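Local coordinates for protein Rab GDP-dissociation inhibitor (Saccharomyces cerevisiae, PDB 2BCG) that holds Rab GTPases such as Sec4 in the GDP-bound state by slowing nucleotide release, and extracts GDP-bound Ypt7 from vacuolar membranes, at residues L91-G95 with L221-S225; K152-W156 with V181-L187; H197-T203 with K342-Y346. One frame throughout, in Å; residues are numbered along the deposited sequence.

Contact 1: L91-G95 with L221-S225; sequences LMANG and LYCQS. With GER (geran-8-yl geran), chain D.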
loop_
_atom_site.group_PDB
_atom_site.type_symbol
_atom_site.label_atom_id
_atom_site.label_comp_id
_atom_site.label_asym_id
_atom_site.label_seq_id
_atom_site.Cartn_x
_atom_site.Cartn_y
_atom_site.Cartn_z
ATOM N N LEU A 91 -4.313 2.583 8.847
ATOM C CA LEU A 91 -3.937 1.297 9.486
ATOM C C LEU A 91 -4.003 1.430 11.024
ATOM O O LEU A 91 -3.385 2.327 11.571
ATOM C CB LEU A 91 -2.488 0.928 9.126
ATOM C CG LEU A 91 -2.230 0.373 7.710
ATOM C CD1 LEU A 91 -2.250 1.510 6.676
ATOM C CD2 LEU A 91 -0.915 -0.393 7.649
ATOM N N MET A 92 -4.737 0.545 11.701
ATOM C CA MET A 92 -4.586 0.484 13.159
ATOM C C MET A 92 -3.147 0.065 13.498
ATOM O O MET A 92 -2.631 -0.949 12.988
ATOM C CB MET A 92 -5.554 -0.534 13.777
ATOM C CG MET A 92 -6.982 -0.083 13.811
ATOM S SD MET A 92 -7.210 1.137 15.140
ATOM C CE MET A 92 -8.661 0.560 15.992
ATOM N N ALA A 93 -2.504 0.824 14.375
ATOM C CA ALA A 93 -1.109 0.567 14.710
ATOM C C ALA A 93 -0.839 -0.833 15.273
ATOM O O ALA A 93 0.257 -1.337 15.072
ATOM C CB ALA A 93 -0.575 1.629 15.641
ATOM N N ASN A 94 -1.817 -1.461 15.946
ATOM C CA ASN A 94 -1.637 -2.843 16.451
ATOM C C ASN A 94 -2.534 -3.818 15.723
ATOM O O ASN A 94 -2.831 -4.928 16.217
ATOM C CB ASN A 94 -1.863 -2.918 17.985
ATOM C CG ASN A 94 -1.275 -4.196 18.610
ATOM O OD1 ASN A 94 -1.962 -4.902 19.365
ATOM N ND2 ASN A 94 -0.025 -4.507 18.267
ATOM N N GLY A 95 -2.976 -3.412 14.533
ATOM C CA GLY A 95 -3.850 -4.250 13.734
ATOM C C GLY A 95 -3.161 -5.404 13.015
ATOM O O GLY A 95 -1.935 -5.517 12.990
ATOM N N LEU A 221 -8.233 -3.331 20.905
ATOM C CA LEU A 221 -7.413 -3.014 19.698
ATOM C C LEU A 221 -7.138 -1.511 19.610
ATOM O O LEU A 221 -6.012 -1.101 19.352
ATOM C CB LEU A 221 -8.077 -3.513 18.413
ATOM C CG LEU A 221 -7.371 -3.157 17.085
ATOM C CD1 LEU A 221 -5.935 -3.701 17.022
ATOM C CD2 LEU A 221 -8.171 -3.588 15.894
ATOM N N TYR A 222 -8.161 -0.689 19.834
ATOM C CA TYR A 222 -7.970 0.761 19.797
ATOM C C TYR A 222 -6.975 1.218 20.853
ATOM O O TYR A 222 -6.050 1.991 20.560
ATOM C CB TYR A 222 -9.312 1.478 20.008
ATOM C CG TYR A 222 -9.264 2.987 19.848
ATOM C CD1 TYR A 222 -8.781 3.799 20.889
ATOM C CD2 TYR A 222 -9.713 3.593 18.664
ATOM C CE1 TYR A 222 -8.730 5.198 20.754
ATOM C CE2 TYR A 222 -9.672 4.992 18.504
ATOM C CZ TYR A 222 -9.183 5.783 19.560
ATOM O OH TYR A 222 -9.115 7.155 19.396
ATOM N N CYS A 223 -7.177 0.775 22.099
ATOM C CA CYS A 223 -6.296 1.177 23.192
ATOM C C CYS A 223 -4.866 0.682 22.980
ATOM O O CYS A 223 -3.917 1.436 23.168
ATOM C CB CYS A 223 -6.825 0.677 24.535
ATOM S SG CYS A 223 -8.422 1.402 24.972
ATOM N N GLN A 224 -4.712 -0.568 22.548
ATOM C CA GLN A 224 -3.370 -1.075 22.224
ATOM C C GLN A 224 -2.721 -0.270 21.085
ATOM O O GLN A 224 -1.528 -0.000 21.106
ATOM C CB GLN A 224 -3.425 -2.550 21.844
ATOM C CG GLN A 224 -3.836 -3.485 22.980
ATOM C CD GLN A 224 -4.097 -4.882 22.477
ATOM O OE1 GLN A 224 -4.437 -5.084 21.304
ATOM N NE2 GLN A 224 -3.950 -5.866 23.366
ATOM N N SER A 225 -3.511 0.084 20.085
ATOM C CA SER A 225 -2.973 0.852 18.961
ATOM C C SER A 225 -2.529 2.264 19.326
ATOM O O SER A 225 -1.475 2.704 18.888
ATOM C CB SER A 225 -4.003 0.906 17.818
ATOM O OG SER A 225 -4.247 -0.386 17.287
HETATM C C1 GER D . -4.368 -1.190 27.221
HETATM C C2 GER D . -4.932 0.188 27.647
HETATM C C3 GER D . -6.258 0.429 28.043
HETATM C C4 GER D . -7.322 -0.680 28.095
HETATM C C5 GER D . -6.668 1.861 28.420
HETATM C C6 GER D . -6.846 2.071 29.930
HETATM C C7 GER D . -6.951 3.431 30.242
HETATM C C8 GER D . -7.469 4.037 31.394
HETATM C C9 GER D . -8.021 3.196 32.558
HETATM C C10 GER D . -7.456 5.574 31.501
HETATM C C11 GER D . -8.835 6.224 31.289
HETATM C C12 GER D . -8.830 7.543 31.745
HETATM C C13 GER D . -9.866 8.478 31.771
HETATM C C14 GER D . -11.267 8.161 31.251
HETATM C C15 GER D . -9.593 9.873 32.332
HETATM C C16 GER D . -9.948 9.937 33.810
HETATM C C17 GER D . -9.964 11.250 34.255
HETATM C C18 GER D . -10.777 11.772 35.256
HETATM C C19 GER D . -11.784 10.865 35.993
HETATM C C20 GER D . -10.653 13.266 35.620
#
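The backbone N of N94 gives its hydrogen to the hydroxyl of S225, with N and OG 3.0 Å apart and the bond bent to 153°. That hydroxyl is itself a donor: S225 OG passes its proton to L221 O one turn back, at 2.8 Å and from above the carbonyl plane. The backbone N of S225 reaches L221 O from the opposite face, so two donors grip this carbonyl. The relay works because OG lies anti to the carbonyl carbon (chi1 -65°), beside its own backbone N. With an alanine here, N94 N would probably lose its partner across the contact and the turn its polar tie to the helix.

M92 packs alongside the serine, its bends at chi2 and chi3 bringing SD beside S225 OG and CE to 3.9 Å from Y222 CA, obliquely to the tyrosine ring and against L221 CG. The same leucine turns CD1 to N94 O, 3.4 Å away, while A93 CB rests 3.5 Å from S225 O.

C223, two residues on from L221, takes no part in this contact and meets the lipid instead, its CB 3.6 Å from C3 of a geranylgeranyl chain. A type I turn, M92 to G95, thus leaves edge strand 91-92 and docks on helix 212-229, which also lines the lipid pocket.

Contact 2: K152-W156 with V181-L187; sequences KFLEW and VYYKFGL. With GER (geran-8-yl geran), chain D.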
loop_
_atom_site.group_PDB
_atom_site.type_symbol
_atom_site.label_atom_id
_atom_site.label_comp_id
_atom_site.label_asym_id
_atom_site.label_seq_id
_atom_site.Cartn_x
_atom_site.Cartn_y
_atom_site.Cartn_z
ATOM N N LYS A 152 -13.301 3.041 35.237
ATOM C CA LYS A 152 -13.507 1.685 35.729
ATOM C C LYS A 152 -13.778 0.726 34.588
ATOM O O LYS A 152 -13.286 -0.395 34.589
ATOM C CB LYS A 152 -14.638 1.649 36.749
ATOM C CG LYS A 152 -14.315 2.468 37.977
ATOM C CD LYS A 152 -15.429 2.428 38.980
ATOM C CE LYS A 152 -14.846 2.653 40.370
ATOM N NZ LYS A 152 -15.903 2.716 41.409
ATOM N N PHE A 153 -14.544 1.186 33.599
ATOM C CA PHE A 153 -14.773 0.410 32.382
ATOM C C PHE A 153 -13.457 0.066 31.672
ATOM O O PHE A 153 -13.205 -1.098 31.354
ATOM C CB PHE A 153 -15.703 1.181 31.441
ATOM C CG PHE A 153 -15.841 0.561 30.081
ATOM C CD1 PHE A 153 -16.614 -0.579 29.908
ATOM C CD2 PHE A 153 -15.222 1.140 28.964
ATOM C CE1 PHE A 153 -16.763 -1.162 28.651
ATOM C CE2 PHE A 153 -15.361 0.575 27.708
ATOM C CZ PHE A 153 -16.135 -0.581 27.542
ATOM N N LEU A 154 -12.621 1.070 31.433
ATOM C CA LEU A 154 -11.368 0.839 30.725
ATOM C C LEU A 154 -10.370 0.027 31.553
ATOM O O LEU A 154 -9.553 -0.709 30.992
ATOM C CB LEU A 154 -10.753 2.167 30.244
ATOM C CG LEU A 154 -11.521 2.926 29.148
ATOM C CD1 LEU A 154 -10.796 4.227 28.876
ATOM C CD2 LEU A 154 -11.673 2.125 27.851
ATOM N N GLU A 155 -10.441 0.147 32.882
ATOM C CA GLU A 155 -9.613 -0.673 33.778
ATOM C C GLU A 155 -9.996 -2.155 33.689
ATOM O O GLU A 155 -9.142 -3.038 33.811
ATOM C CB GLU A 155 -9.710 -0.172 35.227
ATOM C CG GLU A 155 -8.893 1.105 35.507
ATOM C CD GLU A 155 -9.214 1.733 36.867
ATOM O OE1 GLU A 155 -10.293 1.427 37.443
ATOM O OE2 GLU A 155 -8.393 2.539 37.357
ATOM N N TRP A 156 -11.278 -2.416 33.466
ATOM C CA TRP A 156 -11.767 -3.772 33.253
ATOM C C TRP A 156 -11.299 -4.319 31.897
ATOM O O TRP A 156 -10.859 -5.476 31.819
ATOM C CB TRP A 156 -13.288 -3.815 33.407
ATOM C CG TRP A 156 -13.936 -5.068 32.920
ATOM C CD1 TRP A 156 -13.988 -6.274 33.564
ATOM C CD2 TRP A 156 -14.664 -5.233 31.701
ATOM N NE1 TRP A 156 -14.688 -7.183 32.812
ATOM C CE2 TRP A 156 -15.119 -6.573 31.662
ATOM C CE3 TRP A 156 -14.974 -4.383 30.629
ATOM C CZ2 TRP A 156 -15.859 -7.082 30.594
ATOM C CZ3 TRP A 156 -15.709 -4.891 29.562
ATOM C CH2 TRP A 156 -16.144 -6.231 29.552
ATOM N N VAL A 181 -22.933 -4.738 29.303
ATOM C CA VAL A 181 -21.618 -4.404 29.806
ATOM C C VAL A 181 -21.576 -2.922 30.251
ATOM O O VAL A 181 -21.038 -2.595 31.313
ATOM C CB VAL A 181 -20.496 -4.714 28.743
ATOM C CG1 VAL A 181 -19.181 -4.088 29.145
ATOM C CG2 VAL A 181 -20.325 -6.221 28.538
ATOM N N TYR A 182 -22.180 -2.041 29.443
ATOM C CA TYR A 182 -22.226 -0.617 29.757
ATOM C C TYR A 182 -22.984 -0.410 31.080
ATOM O O TYR A 182 -22.549 0.374 31.938
ATOM C CB TYR A 182 -22.906 0.160 28.619
ATOM C CG TYR A 182 -22.093 0.394 27.320
ATOM C CD1 TYR A 182 -22.744 0.431 26.087
ATOM C CD2 TYR A 182 -20.706 0.595 27.345
ATOM C CE1 TYR A 182 -22.042 0.707 24.884
ATOM C CE2 TYR A 182 -19.972 0.865 26.134
ATOM C CZ TYR A 182 -20.670 0.910 24.922
ATOM O OH TYR A 182 -19.957 1.169 23.748
ATOM N N TYR A 183 -24.070 -1.170 31.243
ATOM C CA TYR A 183 -24.917 -1.089 32.450
ATOM C C TYR A 183 -24.149 -1.438 33.716
ATOM O O TYR A 183 -24.292 -0.738 34.724
ATOM C CB TYR A 183 -26.124 -2.008 32.310
ATOM C CG TYR A 183 -27.261 -1.701 33.270
ATOM C CD1 TYR A 183 -28.146 -0.651 33.017
ATOM C CD2 TYR A 183 -27.491 -2.514 34.382
ATOM C CE1 TYR A 183 -29.234 -0.384 33.885
ATOM C CE2 TYR A 183 -28.552 -2.256 35.253
ATOM C CZ TYR A 183 -29.411 -1.198 34.994
ATOM O OH TYR A 183 -30.483 -0.945 35.842
ATOM N N LYS A 184 -23.337 -2.496 33.665
ATOM C CA LYS A 184 -22.539 -2.909 34.822
ATOM C C LYS A 184 -21.705 -1.723 35.325
ATOM O O LYS A 184 -21.527 -1.532 36.528
ATOM C CB LYS A 184 -21.666 -4.128 34.471
ATOM C CG LYS A 184 -20.646 -4.565 35.544
ATOM C CD LYS A 184 -21.259 -5.425 36.666
ATOM C CE LYS A 184 -21.676 -6.802 36.168
ATOM N NZ LYS A 184 -22.043 -7.696 37.301
ATOM N N PHE A 185 -21.214 -0.902 34.395
ATOM C CA PHE A 185 -20.412 0.257 34.754
ATOM C C PHE A 185 -21.189 1.565 34.837
ATOM O O PHE A 185 -20.594 2.611 35.063
ATOM C CB PHE A 185 -19.251 0.370 33.764
ATOM C CG PHE A 185 -18.342 -0.809 33.819
ATOM C CD1 PHE A 185 -18.459 -1.819 32.881
ATOM C CD2 PHE A 185 -17.424 -0.949 34.856
ATOM C CE1 PHE A 185 -17.625 -2.933 32.945
ATOM C CE2 PHE A 185 -16.587 -2.066 34.930
ATOM C CZ PHE A 185 -16.698 -3.052 33.978
ATOM N N GLY A 186 -22.501 1.505 34.639
ATOM C CA GLY A 186 -23.384 2.666 34.792
ATOM C C GLY A 186 -23.157 3.796 33.805
ATOM O O GLY A 186 -23.307 4.964 34.147
ATOM N N LEU A 187 -22.776 3.450 32.574
ATOM C CA LEU A 187 -22.445 4.482 31.570
ATOM C C LEU A 187 -23.687 5.037 30.865
ATOM O O LEU A 187 -24.535 4.268 30.427
ATOM C CB LEU A 187 -21.457 3.911 30.544
ATOM C CG LEU A 187 -20.228 3.213 31.127
ATOM C CD1 LEU A 187 -19.371 2.599 30.007
ATOM C CD2 LEU A 187 -19.433 4.176 31.945
HETATM C C1 GER D . -4.368 -1.190 27.221
HETATM C C2 GER D . -4.932 0.188 27.647
HETATM C C3 GER D . -6.258 0.429 28.043
HETATM C C4 GER D . -7.322 -0.680 28.095
HETATM C C5 GER D . -6.668 1.861 28.420
HETATM C C6 GER D . -6.846 2.071 29.930
HETATM C C7 GER D . -6.951 3.431 30.242
HETATM C C8 GER D . -7.469 4.037 31.394
HETATM C C9 GER D . -8.021 3.196 32.558
HETATM C C10 GER D . -7.456 5.574 31.501
HETATM C C11 GER D . -8.835 6.224 31.289
HETATM C C12 GER D . -8.830 7.543 31.745
HETATM C C13 GER D . -9.866 8.478 31.771
HETATM C C14 GER D . -11.267 8.161 31.251
HETATM C C15 GER D . -9.593 9.873 32.332
HETATM C C16 GER D . -9.948 9.937 33.810
HETATM C C17 GER D . -9.964 11.250 34.255
HETATM C C18 GER D . -10.777 11.772 35.256
HETATM C C19 GER D . -11.784 10.865 35.993
HETATM C C20 GER D . -10.653 13.266 35.620
#
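The two backbones come closest at F153 and F185, whose CA atoms are 6.1 Å apart, where helix 144-159 passes the C-terminal end of helix 178-184. That end closes in a Schellman motif: G186 takes positive phi, G186 N bonds to Y183 O and L187 N to Y182 O. Just before the glycine, F185 turns its side chain onto the other helix, and F153, W156 and F185 form an aromatic cluster.

The F185 ring lies flat over the backbone of F153, with F153 CA 3.9 Å from the ring centroid and nearly on the ring normal, a CH-pi contact. The ring of F153 presents its edge to that same ring in an offset edge-to-face pair, planes at 79° and centroids 5.7 Å apart. In F153, CG anti to the backbone N (chi1 172°) swings the ring out beside the carbonyl carbon, where its edge meets V181 CG1, while L187 CD1 covers one face. The planes of W156 and F185 stand at 45°, neither stacked nor edge-to-face, the phenylalanine CZ sitting over the rim of the indole.

I195 of helix 189-199 and I219 of helix 212-229 also pack on F153, and F216 meets W156 edge-to-face. L154, pointing away from this contact, and its neighbour E155 meet geranylgeranyl, E155 CG lying 3.7 Å from lipid atom C9. V181 packs beside the cluster: its CG1 presses against the six-membered ring of W156, 3.6 Å from CZ3 and 3.7 Å from CH2.

Contact 3: H197-T203 with K342-Y346; sequences HAMALWT and KSDIY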
loop_
_atom_site.group_PDB
_atom_site.type_symbol
_atom_site.label_atom_id
_atom_site.label_comp_id
_atom_site.label_asym_id
_atom_site.label_seq_id
_atom_site.Cartn_x
_atom_site.Cartn_y
_atom_site.Cartn_z
ATOM N N HIS A 197 -18.462 4.513 18.990
ATOM C CA HIS A 197 -18.166 5.154 17.679
ATOM C C HIS A 197 -16.754 5.670 17.577
ATOM O O HIS A 197 -16.154 5.571 16.497
ATOM C CB HIS A 197 -19.143 6.275 17.362
ATOM C CG HIS A 197 -20.542 5.797 17.185
ATOM N ND1 HIS A 197 -21.159 5.745 15.954
ATOM C CD2 HIS A 197 -21.426 5.285 18.078
ATOM C CE1 HIS A 197 -22.372 5.244 16.097
ATOM N NE2 HIS A 197 -22.555 4.950 17.376
ATOM N N ALA A 198 -16.206 6.213 18.667
ATOM C CA ALA A 198 -14.839 6.740 18.625
ATOM C C ALA A 198 -13.773 5.727 19.003
ATOM O O ALA A 198 -12.615 5.921 18.635
ATOM C CB ALA A 198 -14.690 7.982 19.496
ATOM N N MET A 199 -14.134 4.657 19.735
ATOM C CA MET A 199 -13.143 3.663 20.154
ATOM C C MET A 199 -13.337 2.319 19.466
ATOM O O MET A 199 -12.376 1.789 18.851
ATOM C CB MET A 199 -13.122 3.487 21.686
ATOM C CG MET A 199 -12.731 4.759 22.417
ATOM S SD MET A 199 -12.641 4.554 24.224
ATOM C CE MET A 199 -11.080 3.652 24.317
ATOM N N ALA A 200 -14.560 1.790 19.541
ATOM C CA ALA A 200 -14.852 0.533 18.863
ATOM C C ALA A 200 -15.004 0.781 17.350
ATOM O O ALA A 200 -14.862 -0.153 16.536
ATOM C CB ALA A 200 -16.082 -0.144 19.460
ATOM N N LEU A 201 -15.249 2.044 16.987
ATOM C CA LEU A 201 -15.405 2.473 15.592
ATOM C C LEU A 201 -16.507 1.739 14.843
ATOM O O LEU A 201 -16.368 1.436 13.642
ATOM C CB LEU A 201 -14.071 2.390 14.843
ATOM C CG LEU A 201 -12.980 3.312 15.379
ATOM C CD1 LEU A 201 -11.557 2.862 15.035
ATOM C CD2 LEU A 201 -13.263 4.777 14.974
ATOM N N TRP A 202 -17.607 1.454 15.540
ATOM C CA TRP A 202 -18.826 1.028 14.872
ATOM C C TRP A 202 -19.423 2.248 14.163
ATOM O O TRP A 202 -19.313 3.367 14.665
ATOM C CB TRP A 202 -19.849 0.467 15.874
ATOM C CG TRP A 202 -19.444 -0.796 16.596
ATOM C CD1 TRP A 202 -19.154 -0.914 17.929
ATOM C CD2 TRP A 202 -19.313 -2.121 16.045
ATOM N NE1 TRP A 202 -18.852 -2.227 18.243
ATOM C CE2 TRP A 202 -18.937 -2.983 17.110
ATOM C CE3 TRP A 202 -19.473 -2.664 14.762
ATOM C CZ2 TRP A 202 -18.718 -4.358 16.931
ATOM C CZ3 TRP A 202 -19.254 -4.048 14.590
ATOM C CH2 TRP A 202 -18.883 -4.869 15.673
ATOM N N THR A 203 -20.033 2.047 12.996
ATOM C CA THR A 203 -20.589 3.155 12.205
ATOM C C THR A 203 -22.066 3.310 12.514
ATOM O O THR A 203 -22.730 4.266 12.069
ATOM C CB THR A 203 -20.385 2.945 10.680
ATOM O OG1 THR A 203 -20.836 4.098 9.957
ATOM C CG2 THR A 203 -21.157 1.769 10.205
ATOM N N LYS A 342 -28.310 7.162 10.181
ATOM C CA LYS A 342 -28.178 5.735 10.455
ATOM C C LYS A 342 -26.719 5.285 10.459
ATOM O O LYS A 342 -26.410 4.202 10.957
ATOM C CB LYS A 342 -28.953 4.926 9.412
ATOM C CG LYS A 342 -30.441 5.321 9.308
ATOM C CD LYS A 342 -31.125 4.634 8.142
ATOM C CE LYS A 342 -32.634 4.928 8.167
ATOM N NZ LYS A 342 -33.455 3.927 7.395
ATOM N N SER A 343 -25.818 6.106 9.902
ATOM C CA SER A 343 -24.409 5.737 9.848
ATOM C C SER A 343 -23.536 6.961 10.018
ATOM O O SER A 343 -23.882 8.078 9.641
ATOM C CB SER A 343 -24.024 4.944 8.599
ATOM O OG SER A 343 -23.952 5.775 7.481
ATOM N N ASP A 344 -22.366 6.703 10.552
ATOM C CA ASP A 344 -21.380 7.766 10.735
ATOM C C ASP A 344 -20.857 8.300 9.388
ATOM O O ASP A 344 -20.866 7.616 8.368
ATOM C CB ASP A 344 -20.208 7.253 11.565
ATOM C CG ASP A 344 -20.597 6.895 12.991
ATOM O OD1 ASP A 344 -19.696 6.502 13.760
ATOM O OD2 ASP A 344 -21.795 7.019 13.343
ATOM N N ILE A 345 -20.397 9.542 9.409
ATOM C CA ILE A 345 -19.618 10.099 8.276
ATOM C C ILE A 345 -18.193 10.219 8.747
ATOM O O ILE A 345 -17.935 10.632 9.897
ATOM C CB ILE A 345 -20.130 11.508 7.867
ATOM C CG1 ILE A 345 -21.625 11.429 7.497
ATOM C CG2 ILE A 345 -19.272 12.066 6.720
ATOM C CD1 ILE A 345 -22.218 12.731 7.063
ATOM N N TYR A 346 -17.268 9.789 7.891
ATOM C CA TYR A 346 -15.833 9.903 8.170
ATOM C C TYR A 346 -15.186 10.943 7.271
ATOM O O TYR A 346 -15.595 11.167 6.132
ATOM C CB TYR A 346 -15.097 8.569 7.940
ATOM C CG TYR A 346 -15.469 7.479 8.932
ATOM C CD1 TYR A 346 -16.017 6.288 8.470
ATOM C CD2 TYR A 346 -15.225 7.614 10.320
ATOM C CE1 TYR A 346 -16.382 5.270 9.352
ATOM C CE2 TYR A 346 -15.568 6.587 11.206
ATOM C CZ TYR A 346 -16.127 5.428 10.715
ATOM O OH TYR A 346 -16.444 4.394 11.554
HETATM O O HOH W 1 -17.245 5.391 13.884
HETATM O O HOH W 2 -19.864 5.331 7.062
#
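D344 OD1 takes the N-H of H197 ND1 at 2.7 Å, almost straight at 167°, on its syn lone pair. The oxygen lies essentially in the imidazole plane, at the ring edge, although the carboxylate as a whole is turned 33° from that plane. OD2 gets a weak second share of the same N-H and also accepts from Q336 N. H197 NE2, the other ring nitrogen, bonds to D205, so carboxylates hold both nitrogens and probably fix the ring's rotation.

One water bridges H197 O, D344 OD1 and the Y346 hydroxyl, 2.7 Å from Y346 OH.

On the backbone side of D344, its N donates to T203 O at 2.9 Å, in the carbonyl plane on a lone pair, and weakly to T203 OG1. The threonine hydroxyl gets there because OG1 stands anti to the backbone N (chi1 -175°). S343 CA adds a CA-H...O contact to T203 O at 3.1 Å.

This His-carboxylate hydrogen bond ties the C-terminal part of helix 189-199 to the residue just ahead of strand 345-351, and T203, in the stretch after the helix, holds D344 N; together they join the helical, lipid-binding part to the mixed sheet.

All three contacts are largely buried, but contact 2 lies farthest out, about 29 Å from the chain centre to its own centre, against 13 and 14 Å for contacts 1 and 3. Its chemistry is aromatic and apolar, without hydrogen bonds between its segments; contact 3 is polar, built on a His-carboxylate hydrogen bond, backbone bonds and water, and contact 1 mixes one serine relay with methionine and leucine packing. The successive helices 178-184, 189-199 and 212-229 give contacts 2, 3 and 1 one segment each. Contacts 1 and 3 touch directly, C223 SG lying 3.5 Å from M199 CE. L154 of contact 2 meets that same methionine methyl, bringing all three to one geranylgeranyl pocket.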